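Local coordinates for protein kappa-carrageenase (Pseudoalteromonas carrageenovora, PDB 5OCQ) that cleaves kappa-carrageenan internally, hydrolysing beta-1,4 linkages between D-galactose 4-sulfate and 3,6-anhydro-D-galactose, through its family 16 glycoside hydrolase domain, at residues V42-N47 with Y82-T87; A118-S123 with E139-D144; G133-S138 with N160-N165. The protein carries 1 engineered substitution. All coordinates share one frame; numbering follows the deposited sequence.

How the contacts relate
Three strand pairings of one GH16 beta jellyroll show how the chemistry of a contact follows its place in the fold. Contact 2 lies at the core, its centre about 4 Å from the centre of the chain, and carries the catalytic acids on one face and apolar packing on the other. Contact 3 shares strand 135-141 with it but lies farther out, about 20 Å from the chain centre, and runs from the sugar-facing Y137 to the exposed G133. Contact 1, about 17 Å out, is a parallel pairing with a single weak direct hydrogen bond, against the antiparallel ladders of the others. Contacts 1 and 2 meet the same sulfated galactose, contacts 2 and 3 the same anhydrogalactose.

Contact 1 (V42-N47 with Y82-T87); sequences VWSWKN and YPLYYT. With G4S (4-O-sulfo-beta-D-galactopyranose), chain C.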
loop_
_atom_site.group_PDB
_atom_site.type_symbol
_atom_site.label_atom_id
_atom_site.label_comp_id
_atom_site.label_asym_id
_atom_site.label_seq_id
_atom_site.Cartn_x
_atom_site.Cartn_y
_atom_site.Cartn_z
ATOM N N VAL A 42 -10.900 8.999 0.951
ATOM C CA VAL A 42 -11.628 10.200 0.653
ATOM C C VAL A 42 -11.219 10.747 -0.724
ATOM O O VAL A 42 -11.301 11.953 -0.995
ATOM C CB VAL A 42 -11.411 11.261 1.764
ATOM C CG1 VAL A 42 -12.034 10.685 3.086
ATOM C CG2 VAL A 42 -9.983 11.707 1.913
ATOM N N TRP A 43 -10.882 9.843 -1.632
ATOM C CA TRP A 43 -10.506 10.180 -3.011
ATOM C C TRP A 43 -11.159 9.126 -3.913
ATOM O O TRP A 43 -11.650 8.138 -3.403
ATOM C CB TRP A 43 -9.003 10.211 -3.219
ATOM C CG TRP A 43 -8.305 8.949 -2.741
ATOM C CD1 TRP A 43 -8.081 7.811 -3.484
ATOM C CD2 TRP A 43 -7.879 8.608 -1.402
ATOM N NE1 TRP A 43 -7.579 6.818 -2.688
ATOM C CE2 TRP A 43 -7.319 7.312 -1.450
ATOM C CE3 TRP A 43 -7.765 9.332 -0.176
ATOM C CZ2 TRP A 43 -6.862 6.638 -0.287
ATOM C CZ3 TRP A 43 -7.219 8.678 0.931
ATOM C CH2 TRP A 43 -6.748 7.373 0.856
ATOM N N SER A 44 -11.079 9.326 -5.233
ATOM C CA SER A 44 -11.589 8.277 -6.151
ATOM C C SER A 44 -10.465 7.962 -7.115
ATOM O O SER A 44 -9.712 8.902 -7.530
ATOM C CB SER A 44 -12.839 8.706 -6.907
ATOM O OG SER A 44 -13.858 8.997 -5.958
ATOM N N TRP A 45 -10.366 6.696 -7.564
ATOM C CA TRP A 45 -9.320 6.293 -8.533
ATOM C C TRP A 45 -9.744 6.641 -9.937
ATOM O O TRP A 45 -10.889 6.395 -10.337
ATOM C CB TRP A 45 -9.072 4.808 -8.430
ATOM C CG TRP A 45 -8.707 4.310 -7.065
ATOM C CD1 TRP A 45 -9.378 3.348 -6.356
ATOM C CD2 TRP A 45 -7.586 4.689 -6.259
ATOM N NE1 TRP A 45 -8.737 3.094 -5.171
ATOM C CE2 TRP A 45 -7.599 3.872 -5.093
ATOM C CE3 TRP A 45 -6.519 5.579 -6.424
ATOM C CZ2 TRP A 45 -6.604 3.983 -4.078
ATOM C CZ3 TRP A 45 -5.583 5.713 -5.402
ATOM C CH2 TRP A 45 -5.597 4.909 -4.263
ATOM N N LYS A 46 -8.811 7.133 -10.740
ATOM C CA LYS A 46 -9.030 7.242 -12.192
ATOM C C LYS A 46 -7.872 6.611 -12.950
ATOM O O LYS A 46 -6.714 6.878 -12.675
ATOM C CB LYS A 46 -9.133 8.690 -12.650
ATOM C CG LYS A 46 -10.348 9.461 -12.047
ATOM C CD LYS A 46 -10.397 10.924 -12.455
ATOM C CE LYS A 46 -10.608 11.223 -13.895
ATOM N NZ LYS A 46 -10.827 12.700 -14.033
ATOM N N ASN A 47 -8.205 5.829 -13.995
ATOM C CA ASN A 47 -7.238 5.258 -14.894
ATOM C C ASN A 47 -6.327 6.326 -15.486
ATOM O O ASN A 47 -5.121 6.084 -15.645
ATOM C CB ASN A 47 -8.007 4.492 -15.998
ATOM C CG ASN A 47 -7.118 3.979 -17.093
ATOM O OD1 ASN A 47 -6.564 2.955 -17.013
ATOM N ND2 ASN A 47 -6.921 4.832 -18.076
ATOM N N TYR A 82 -21.881 11.890 -2.098
ATOM C CA TYR A 82 -20.990 12.506 -1.056
ATOM C C TYR A 82 -19.908 13.287 -1.775
ATOM O O TYR A 82 -19.184 12.787 -2.630
ATOM C CB TYR A 82 -20.467 11.427 -0.204
ATOM C CG TYR A 82 -19.777 11.858 1.070
ATOM C CD1 TYR A 82 -20.493 12.010 2.222
ATOM C CD2 TYR A 82 -18.422 12.092 1.104
ATOM C CE1 TYR A 82 -19.837 12.391 3.420
ATOM C CE2 TYR A 82 -17.779 12.558 2.245
ATOM C CZ TYR A 82 -18.508 12.706 3.383
ATOM O OH TYR A 82 -17.811 13.044 4.558
ATOM N N PRO A 83 -19.735 14.573 -1.468
ATOM C CA PRO A 83 -18.729 15.391 -2.158
ATOM C C PRO A 83 -17.327 15.064 -1.688
ATOM O O PRO A 83 -17.082 14.929 -0.445
ATOM C CB PRO A 83 -19.098 16.860 -1.846
ATOM C CG PRO A 83 -20.002 16.730 -0.731
ATOM C CD PRO A 83 -20.622 15.377 -0.582
ATOM N N LEU A 84 -16.445 14.896 -2.659
ATOM C CA LEU A 84 -15.020 14.698 -2.434
ATOM C C LEU A 84 -14.190 15.604 -3.286
ATOM O O LEU A 84 -14.715 16.201 -4.233
ATOM C CB LEU A 84 -14.658 13.196 -2.651
ATOM C CG LEU A 84 -15.352 12.196 -1.715
ATOM C CD1 LEU A 84 -14.882 10.800 -2.176
ATOM C CD2 LEU A 84 -14.870 12.340 -0.299
ATOM N N TYR A 85 -12.922 15.759 -2.931
ATOM C CA TYR A 85 -12.131 16.850 -3.475
ATOM C C TYR A 85 -10.886 16.450 -4.225
ATOM O O TYR A 85 -10.283 17.333 -4.949
ATOM C CB TYR A 85 -11.790 17.851 -2.331
ATOM C CG TYR A 85 -13.049 18.226 -1.556
ATOM C CD1 TYR A 85 -14.054 19.020 -2.119
ATOM C CD2 TYR A 85 -13.228 17.717 -0.249
ATOM C CE1 TYR A 85 -15.251 19.253 -1.390
ATOM C CE2 TYR A 85 -14.387 17.958 0.446
ATOM C CZ TYR A 85 -15.376 18.759 -0.150
ATOM O OH TYR A 85 -16.510 19.019 0.641
ATOM N N TYR A 86 -10.438 15.183 -4.182
ATOM C CA TYR A 86 -9.185 14.756 -4.808
ATOM C C TYR A 86 -9.380 13.414 -5.564
ATOM O O TYR A 86 -10.240 12.579 -5.185
ATOM C CB TYR A 86 -8.079 14.552 -3.810
ATOM C CG TYR A 86 -7.710 15.841 -3.075
ATOM C CD1 TYR A 86 -6.740 16.679 -3.595
ATOM C CD2 TYR A 86 -8.365 16.175 -1.901
ATOM C CE1 TYR A 86 -6.443 17.897 -2.908
ATOM C CE2 TYR A 86 -8.127 17.379 -1.261
ATOM C CZ TYR A 86 -7.139 18.194 -1.760
ATOM O OH TYR A 86 -6.860 19.475 -1.129
ATOM N N THR A 87 -8.695 13.271 -6.674
ATOM C CA THR A 87 -8.636 12.016 -7.352
ATOM C C THR A 87 -7.191 11.512 -7.312
ATOM O O THR A 87 -6.273 12.299 -7.193
ATOM C CB THR A 87 -9.183 12.055 -8.804
ATOM O OG1 THR A 87 -8.362 12.915 -9.635
ATOM C CG2 THR A 87 -10.656 12.427 -8.806
HETATM C C1 G4S C . -3.238 0.921 5.408
HETATM C C2 G4S C . -4.726 0.901 5.089
HETATM C C3 G4S C . -5.046 0.577 3.613
HETATM C C4 G4S C . -4.132 1.453 2.730
HETATM C C5 G4S C . -2.655 1.217 3.106
HETATM C C6 G4S C . -1.622 1.839 2.210
HETATM O O1 G4S C . -3.075 1.624 6.675
HETATM O O2 G4S C . -5.371 -0.170 5.876
HETATM O O4 G4S C . -4.450 2.811 3.099
HETATM O O5 G4S C . -2.466 1.719 4.458
HETATM O O6 G4S C . -1.496 3.257 2.430
HETATM S S G4S C . -5.189 3.914 2.097
HETATM O O7 G4S C . -4.938 3.499 0.690
HETATM O O8 G4S C . -6.649 3.860 2.491
HETATM O O9 G4S C . -4.462 5.158 2.417
HETATM O O HOH W 1 -11.598 14.583 -0.640
#
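S44 lies opposite T87 in a short parallel pairing within the GH16 jellyroll, where strand 43-45 joins strand 77-97. The close part is backbone: the carbonyl O of Y86 lies 3.2 Å from W43 CA and also accepts a weak hydrogen bond from S44 N, while T87 CA comes to 3.3 Å from S44 O. On one side of this seam L84 sets both methyls against the V42 carbonyl, CD2 reaching 3.7 Å from V42 O. That oxygen also accepts a hydrogen bond from a water, which in turn accepts one from Y85 N, so one water joins the two segments beside the direct pairing.

The looser side is that of K46, partly exposed. Its chain bends about its CG-CD bond, chi3 65°, and crosses T87 at an angle, CD staying 4.0 Å from T87 CG2; its NZ goes on to a salt bridge with E64, whose carboxylate also bonds T87 OG1.

W43 turns the other way, into the sugar pocket. With chi1 at 52°, CG sits between the backbone N and carbonyl carbon, and the indole presents its edge to the sulfate of the galactose: CH2 lies 3.5 Å from O9.

Contact 2 (A118-S123 with E139-D144); sequences AFWMYS and EIDVVD. Engineered in segment 139-144: D144 (natural residue Glu). With G4S (4-O-sulfo-beta-D-galactopyranose), chain C; 9RN (3,6-anhydro-alpha-D-galactopyranose), chain B.
W120 and D141 face each other across an antiparallel ladder that a classic beta bulge interrupts, with V142 and V143 both opposite F119. The ladder carries the catalytic residues of the GH16 jellyroll: the nucleophile E139, D141 and, past the corner at V142, position 144 share one face, the last an engineered Asp replacing the natural proton donor, Glu.

W120 illustrates how that face meets the bound sugars. Its CB rests 3.4 Å from D141 OD1. A chi1 of 59° swings the indole over the sulfated galactose, whose C6 stands 3.7 Å above the ring plane, toward the rim. CE3 approaches E139 OE2, the ring and carboxylate planes 47° apart; NE1 bonds S232 OG outside the ladder. Farthest out, CH2 lies 3.8 Å from C4 of the galactose and 3.9 Å from C1 of the anhydrogalactose, thus close to both sugars.

E139 extends from its strand until OE2 comes within 3.0 Å of C1 of the galactose. Behind the ladder the packing is apolar: V142, at the bulge, lays CG2 over the F119 ring, 23° off its normal, and M121 lies beside I140. Engineered D144 has R236 as its salt-bridge partner, and its OD1 accepts a 2.6 Å hydrogen bond from O6 of the galactose.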
loop_
_atom_site.group_PDB
_atom_site.type_symbol
_atom_site.label_atom_id
_atom_site.label_comp_id
_atom_site.label_asym_id
_atom_site.label_seq_id
_atom_site.Cartn_x
_atom_site.Cartn_y
_atom_site.Cartn_z
ATOM N N ALA A 118 2.467 4.542 -1.514
ATOM C CA ALA A 118 2.514 3.266 -0.778
ATOM C C ALA A 118 2.701 2.094 -1.680
ATOM O O ALA A 118 2.273 2.062 -2.857
ATOM C CB ALA A 118 1.217 3.111 -0.114
ATOM N N PHE A 119 3.324 1.031 -1.121
ATOM C CA PHE A 119 3.530 -0.229 -1.842
ATOM C C PHE A 119 3.108 -1.283 -0.829
ATOM O O PHE A 119 3.578 -1.244 0.326
ATOM C CB PHE A 119 5.029 -0.385 -2.237
ATOM C CG PHE A 119 5.447 -1.719 -2.828
ATOM C CD1 PHE A 119 4.630 -2.418 -3.778
ATOM C CD2 PHE A 119 6.729 -2.235 -2.581
ATOM C CE1 PHE A 119 5.104 -3.569 -4.337
ATOM C CE2 PHE A 119 7.160 -3.441 -3.118
ATOM C CZ PHE A 119 6.364 -4.116 -4.032
ATOM N N TRP A 120 2.095 -2.065 -1.136
ATOM C CA TRP A 120 1.341 -2.844 -0.148
ATOM C C TRP A 120 0.579 -3.970 -0.819
ATOM O O TRP A 120 0.615 -4.071 -2.069
ATOM C CB TRP A 120 0.422 -2.000 0.724
ATOM C CG TRP A 120 -0.630 -1.217 -0.045
ATOM C CD1 TRP A 120 -0.389 -0.240 -0.967
ATOM C CD2 TRP A 120 -2.053 -1.316 0.090
ATOM N NE1 TRP A 120 -1.600 0.300 -1.442
ATOM C CE2 TRP A 120 -2.629 -0.371 -0.834
ATOM C CE3 TRP A 120 -2.916 -2.117 0.847
ATOM C CZ2 TRP A 120 -4.023 -0.207 -0.926
ATOM C CZ3 TRP A 120 -4.272 -1.914 0.783
ATOM C CH2 TRP A 120 -4.808 -0.997 -0.128
ATOM N N MET A 121 0.025 -4.876 -0.017
ATOM C CA MET A 121 -0.751 -5.996 -0.595
ATOM C C MET A 121 -1.906 -6.288 0.371
ATOM O O MET A 121 -1.755 -6.154 1.609
ATOM C CB MET A 121 0.105 -7.240 -0.889
ATOM C CG MET A 121 0.702 -7.851 0.347
ATOM S SD MET A 121 1.941 -9.130 -0.052
ATOM C CE MET A 121 3.344 -8.084 -0.225
ATOM N N TYR A 122 -3.071 -6.699 -0.172
ATOM C CA TYR A 122 -4.273 -6.903 0.679
ATOM C C TYR A 122 -5.184 -7.921 0.119
ATOM O O TYR A 122 -5.285 -8.076 -1.098
ATOM C CB TYR A 122 -4.979 -5.591 0.957
ATOM C CG TYR A 122 -5.720 -4.955 -0.222
ATOM C CD1 TYR A 122 -5.059 -4.466 -1.357
ATOM C CD2 TYR A 122 -7.117 -4.859 -0.237
ATOM C CE1 TYR A 122 -5.776 -3.843 -2.367
ATOM C CE2 TYR A 122 -7.843 -4.211 -1.306
ATOM C CZ TYR A 122 -7.155 -3.731 -2.369
ATOM O OH TYR A 122 -7.885 -3.098 -3.363
ATOM N N SER A 123 -5.984 -8.555 0.987
ATOM C CA SER A 123 -6.960 -9.530 0.558
ATOM C C SER A 123 -8.370 -9.006 0.542
ATOM O O SER A 123 -8.612 -7.891 0.935
ATOM C CB SER A 123 -6.916 -10.772 1.547
ATOM O OG SER A 123 -7.498 -10.374 2.792
ATOM N N GLU A 139 -3.339 -7.767 5.429
ATOM C CA GLU A 139 -2.668 -6.662 4.730
ATOM C C GLU A 139 -1.241 -6.511 5.152
ATOM O O GLU A 139 -0.957 -6.406 6.322
ATOM C CB GLU A 139 -3.462 -5.334 4.881
ATOM C CG GLU A 139 -2.824 -4.152 4.305
ATOM C CD GLU A 139 -3.502 -2.845 4.582
ATOM O OE1 GLU A 139 -4.717 -2.814 4.946
ATOM O OE2 GLU A 139 -2.804 -1.816 4.336
ATOM N N ILE A 140 -0.300 -6.516 4.210
ATOM C CA ILE A 140 1.106 -6.221 4.449
ATOM C C ILE A 140 1.470 -4.908 3.753
ATOM O O ILE A 140 1.322 -4.872 2.481
ATOM C CB ILE A 140 2.043 -7.379 3.979
ATOM C CG1 ILE A 140 1.670 -8.730 4.627
ATOM C CG2 ILE A 140 3.537 -6.974 4.206
ATOM C CD1 ILE A 140 2.445 -9.943 4.171
ATOM N N ASP A 141 1.926 -3.890 4.480
ATOM C CA ASP A 141 2.370 -2.651 3.869
ATOM C C ASP A 141 3.881 -2.734 3.726
ATOM O O ASP A 141 4.643 -2.755 4.750
ATOM C CB ASP A 141 1.988 -1.458 4.695
ATOM C CG ASP A 141 0.481 -1.251 4.809
ATOM O OD1 ASP A 141 -0.325 -1.956 4.081
ATOM O OD2 ASP A 141 0.015 -0.367 5.600
ATOM N N VAL A 142 4.393 -2.806 2.513
ATOM C CA VAL A 142 5.855 -2.832 2.285
ATOM C C VAL A 142 6.447 -1.511 2.737
ATOM O O VAL A 142 7.498 -1.461 3.419
ATOM C CB VAL A 142 6.262 -3.120 0.844
ATOM C CG1 VAL A 142 7.801 -3.324 0.685
ATOM C CG2 VAL A 142 5.495 -4.295 0.309
ATOM N N VAL A 143 5.822 -0.379 2.351
ATOM C CA VAL A 143 6.226 0.992 2.794
ATOM C C VAL A 143 5.083 1.927 2.654
ATOM O O VAL A 143 4.335 1.824 1.630
ATOM C CB VAL A 143 7.439 1.558 2.138
ATOM C CG1 VAL A 143 7.250 1.819 0.587
ATOM C CG2 VAL A 143 7.931 2.835 2.790
ATOM N N ASP A 144 4.839 2.773 3.675
ATOM C CA ASP A 144 4.099 4.034 3.478
ATOM C C ASP A 144 5.006 5.215 3.650
ATOM O O ASP A 144 5.641 5.339 4.727
ATOM C CB ASP A 144 2.959 4.207 4.489
ATOM C CG ASP A 144 1.645 3.421 4.136
ATOM O OD1 ASP A 144 0.739 4.042 3.393
ATOM O OD2 ASP A 144 1.492 2.390 4.803
HETATM C C1 G4S C . -3.238 0.921 5.408
HETATM C C2 G4S C . -4.726 0.901 5.089
HETATM C C3 G4S C . -5.046 0.577 3.613
HETATM C C4 G4S C . -4.132 1.453 2.730
HETATM C C5 G4S C . -2.655 1.217 3.106
HETATM C C6 G4S C . -1.622 1.839 2.210
HETATM O O1 G4S C . -3.075 1.624 6.675
HETATM O O2 G4S C . -5.371 -0.170 5.876
HETATM O O4 G4S C . -4.450 2.811 3.099
HETATM O O5 G4S C . -2.466 1.719 4.458
HETATM O O6 G4S C . -1.496 3.257 2.430
HETATM S S G4S C . -5.189 3.914 2.097
HETATM O O7 G4S C . -4.938 3.499 0.690
HETATM O O8 G4S C . -6.649 3.860 2.491
HETATM O O9 G4S C . -4.462 5.158 2.417
HETATM C C2 9RN B . -8.384 0.508 2.097
HETATM C C4 9RN B . -9.973 -0.893 3.406
HETATM C C5 9RN B . -8.793 -1.793 3.664
HETATM C C6 9RN B . -8.735 -2.541 2.351
HETATM O O5 9RN B . -7.620 -0.948 3.864
HETATM O O3 9RN B . -9.182 -1.604 1.375
HETATM C C3 9RN B . -9.587 -0.405 2.022
HETATM O O2 9RN B . -8.794 1.779 2.737
HETATM C C1 9RN B . -7.202 -0.134 2.785
HETATM O O1 9RN B . -6.400 0.855 3.393
#

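Contact 3 (G133-S138 with N160-N165); sequences GDVQYS and NIVVKN. With 9RN (3,6-anhydro-alpha-D-galactopyranose), chain B.
Y137 and I161 form a hydrogen-bonded pair near the inner end of an antiparallel ladder between strands 135-141 and 153-164 of the GH16 jellyroll. The CB of Y137 packs 3.9 Å from I161 CD1, and its carbonyl O accepts a hydrogen bond from I161 N. With CG anti to the backbone N (chi1 175°), the ring carries its hydroxyl away from the ladder to 3.1 Å from C6 of the anhydrogalactose, and that OH is also hydrogen-bonded to E139 OE1. W170 meets the ring, the planes at about 55°, and helps position it. A phenylalanine here lacks the hydroxyl that meets E139 OE1, and the carboxylate would probably be freer to turn.

Next along the ladder, a beta bulge at Q136 shifts the register by one residue. Q136 N bonds I161 O at 2.8 Å, and Y137 N is buried without a partner. The glutamine chain crosses I161, bringing OE1 3.6 Å from CG2, while NE2 is held by L129 O. On the other face V135 CG2 meets V162 CG2 at 4.1 Å.

Farther out, V163 N bonds D134 O, and G133 N closes the ladder on V163 O. Backbone pairing thus places the strand, and the Y137 hydroxyl it carries contacts the sugar and bonds the nucleophile E139.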
loop_
_atom_site.group_PDB
_atom_site.type_symbol
_atom_site.label_atom_id
_atom_site.label_comp_id
_atom_site.label_asym_id
_atom_site.label_seq_id
_atom_site.Cartn_x
_atom_site.Cartn_y
_atom_site.Cartn_z
ATOM N N GLY A 133 -9.984 -17.302 16.355
ATOM C CA GLY A 133 -8.710 -17.322 15.671
ATOM C C GLY A 133 -8.839 -17.185 14.146
ATOM O O GLY A 133 -7.811 -17.220 13.482
ATOM N N ASP A 134 -10.075 -17.134 13.595
ATOM C CA ASP A 134 -10.255 -17.020 12.124
ATOM C C ASP A 134 -9.736 -15.638 11.695
ATOM O O ASP A 134 -9.998 -14.672 12.341
ATOM C CB ASP A 134 -11.738 -17.118 11.690
ATOM C CG ASP A 134 -12.251 -18.593 11.495
ATOM O OD1 ASP A 134 -11.470 -19.557 11.608
ATOM O OD2 ASP A 134 -13.480 -18.792 11.215
ATOM N N VAL A 135 -9.027 -15.572 10.576
ATOM C CA VAL A 135 -8.536 -14.309 10.097
ATOM C C VAL A 135 -9.420 -13.866 8.907
ATOM O O VAL A 135 -9.505 -14.614 7.924
ATOM C CB VAL A 135 -7.061 -14.437 9.628
ATOM C CG1 VAL A 135 -6.588 -13.148 8.935
ATOM C CG2 VAL A 135 -6.118 -14.768 10.829
ATOM N N GLN A 136 -10.086 -12.721 8.982
ATOM C CA GLN A 136 -11.031 -12.371 7.949
ATOM C C GLN A 136 -10.351 -11.437 6.847
ATOM O O GLN A 136 -10.915 -11.315 5.755
ATOM C CB GLN A 136 -12.160 -11.582 8.516
ATOM C CG GLN A 136 -12.942 -12.324 9.523
ATOM C CD GLN A 136 -14.199 -11.545 9.912
ATOM O OE1 GLN A 136 -14.371 -10.323 9.694
ATOM N NE2 GLN A 136 -15.102 -12.281 10.573
ATOM N N TYR A 137 -9.157 -10.923 7.182
ATOM C CA TYR A 137 -8.451 -9.868 6.288
ATOM C C TYR A 137 -6.997 -9.850 6.617
ATOM O O TYR A 137 -6.645 -9.842 7.832
ATOM C CB TYR A 137 -9.055 -8.500 6.517
ATOM C CG TYR A 137 -8.364 -7.366 5.792
ATOM C CD1 TYR A 137 -8.456 -7.277 4.432
ATOM C CD2 TYR A 137 -7.691 -6.387 6.476
ATOM C CE1 TYR A 137 -7.835 -6.257 3.740
ATOM C CE2 TYR A 137 -7.029 -5.347 5.819
ATOM C CZ TYR A 137 -7.136 -5.277 4.419
ATOM O OH TYR A 137 -6.513 -4.239 3.749
ATOM N N SER A 138 -6.122 -9.862 5.592
ATOM C CA SER A 138 -4.683 -9.755 5.759
ATOM C C SER A 138 -4.145 -8.641 4.858
ATOM O O SER A 138 -4.550 -8.552 3.705
ATOM C CB SER A 138 -3.932 -11.078 5.278
ATOM O OG SER A 138 -4.305 -12.237 6.069
ATOM N N ASN A 160 -4.848 -6.425 10.022
ATOM C CA ASN A 160 -5.617 -7.663 9.878
ATOM C C ASN A 160 -6.925 -7.562 10.660
ATOM O O ASN A 160 -7.009 -6.708 11.542
ATOM C CB ASN A 160 -4.817 -8.902 10.330
ATOM C CG ASN A 160 -4.302 -8.768 11.825
ATOM O OD1 ASN A 160 -3.413 -7.995 12.147
ATOM N ND2 ASN A 160 -4.870 -9.577 12.675
ATOM N N ILE A 161 -7.863 -8.407 10.320
ATOM C CA ILE A 161 -9.028 -8.628 11.186
ATOM C C ILE A 161 -8.951 -10.068 11.675
ATOM O O ILE A 161 -8.886 -10.989 10.869
ATOM C CB ILE A 161 -10.293 -8.364 10.417
ATOM C CG1 ILE A 161 -10.392 -6.923 9.895
ATOM C CG2 ILE A 161 -11.529 -8.746 11.276
ATOM C CD1 ILE A 161 -11.530 -6.730 8.907
ATOM N N VAL A 162 -9.076 -10.317 12.992
ATOM C CA VAL A 162 -9.027 -11.683 13.477
ATOM C C VAL A 162 -10.126 -11.806 14.589
ATOM O O VAL A 162 -10.424 -10.826 15.237
ATOM C CB VAL A 162 -7.656 -12.034 14.063
ATOM C CG1 VAL A 162 -7.263 -11.100 15.207
ATOM C CG2 VAL A 162 -7.549 -13.504 14.464
ATOM N N VAL A 163 -10.688 -12.992 14.712
ATOM C CA VAL A 163 -11.809 -13.214 15.679
ATOM C C VAL A 163 -11.138 -13.510 17.046
ATOM O O VAL A 163 -10.388 -14.472 17.146
ATOM C CB VAL A 163 -12.699 -14.368 15.209
ATOM C CG1 VAL A 163 -13.758 -14.697 16.290
ATOM C CG2 VAL A 163 -13.419 -13.984 13.940
ATOM N N LYS A 164 -11.385 -12.627 18.003
ATOM C CA LYS A 164 -10.877 -12.701 19.386
ATOM C C LYS A 164 -12.063 -12.543 20.389
ATOM O O LYS A 164 -12.886 -11.586 20.295
ATOM C CB LYS A 164 -9.891 -11.590 19.618
ATOM C CG LYS A 164 -8.526 -11.869 19.068
ATOM C CD LYS A 164 -7.743 -10.596 19.092
ATOM C CE LYS A 164 -6.331 -10.904 18.695
ATOM N NZ LYS A 164 -5.533 -9.797 19.209
ATOM N N ASN A 165 -12.153 -13.475 21.334
ATOM C CA ASN A 165 -13.301 -13.514 22.278
ATOM C C ASN A 165 -14.628 -13.482 21.532
ATOM O O ASN A 165 -15.515 -12.702 21.877
ATOM C CB ASN A 165 -13.238 -12.327 23.276
ATOM C CG ASN A 165 -11.958 -12.301 24.077
ATOM O OD1 ASN A 165 -11.390 -13.342 24.366
ATOM N ND2 ASN A 165 -11.508 -11.115 24.447
HETATM C C2 9RN B . -8.384 0.508 2.097
HETATM C C4 9RN B . -9.973 -0.893 3.406
HETATM C C5 9RN B . -8.793 -1.793 3.664
HETATM C C6 9RN B . -8.735 -2.541 2.351
HETATM O O5 9RN B . -7.620 -0.948 3.864
HETATM O O3 9RN B . -9.182 -1.604 1.375
HETATM C C3 9RN B . -9.587 -0.405 2.022
HETATM O O2 9RN B . -8.794 1.779 2.737
HETATM C C1 9RN B . -7.202 -0.134 2.785
HETATM O O1 9RN B . -6.400 0.855 3.393
#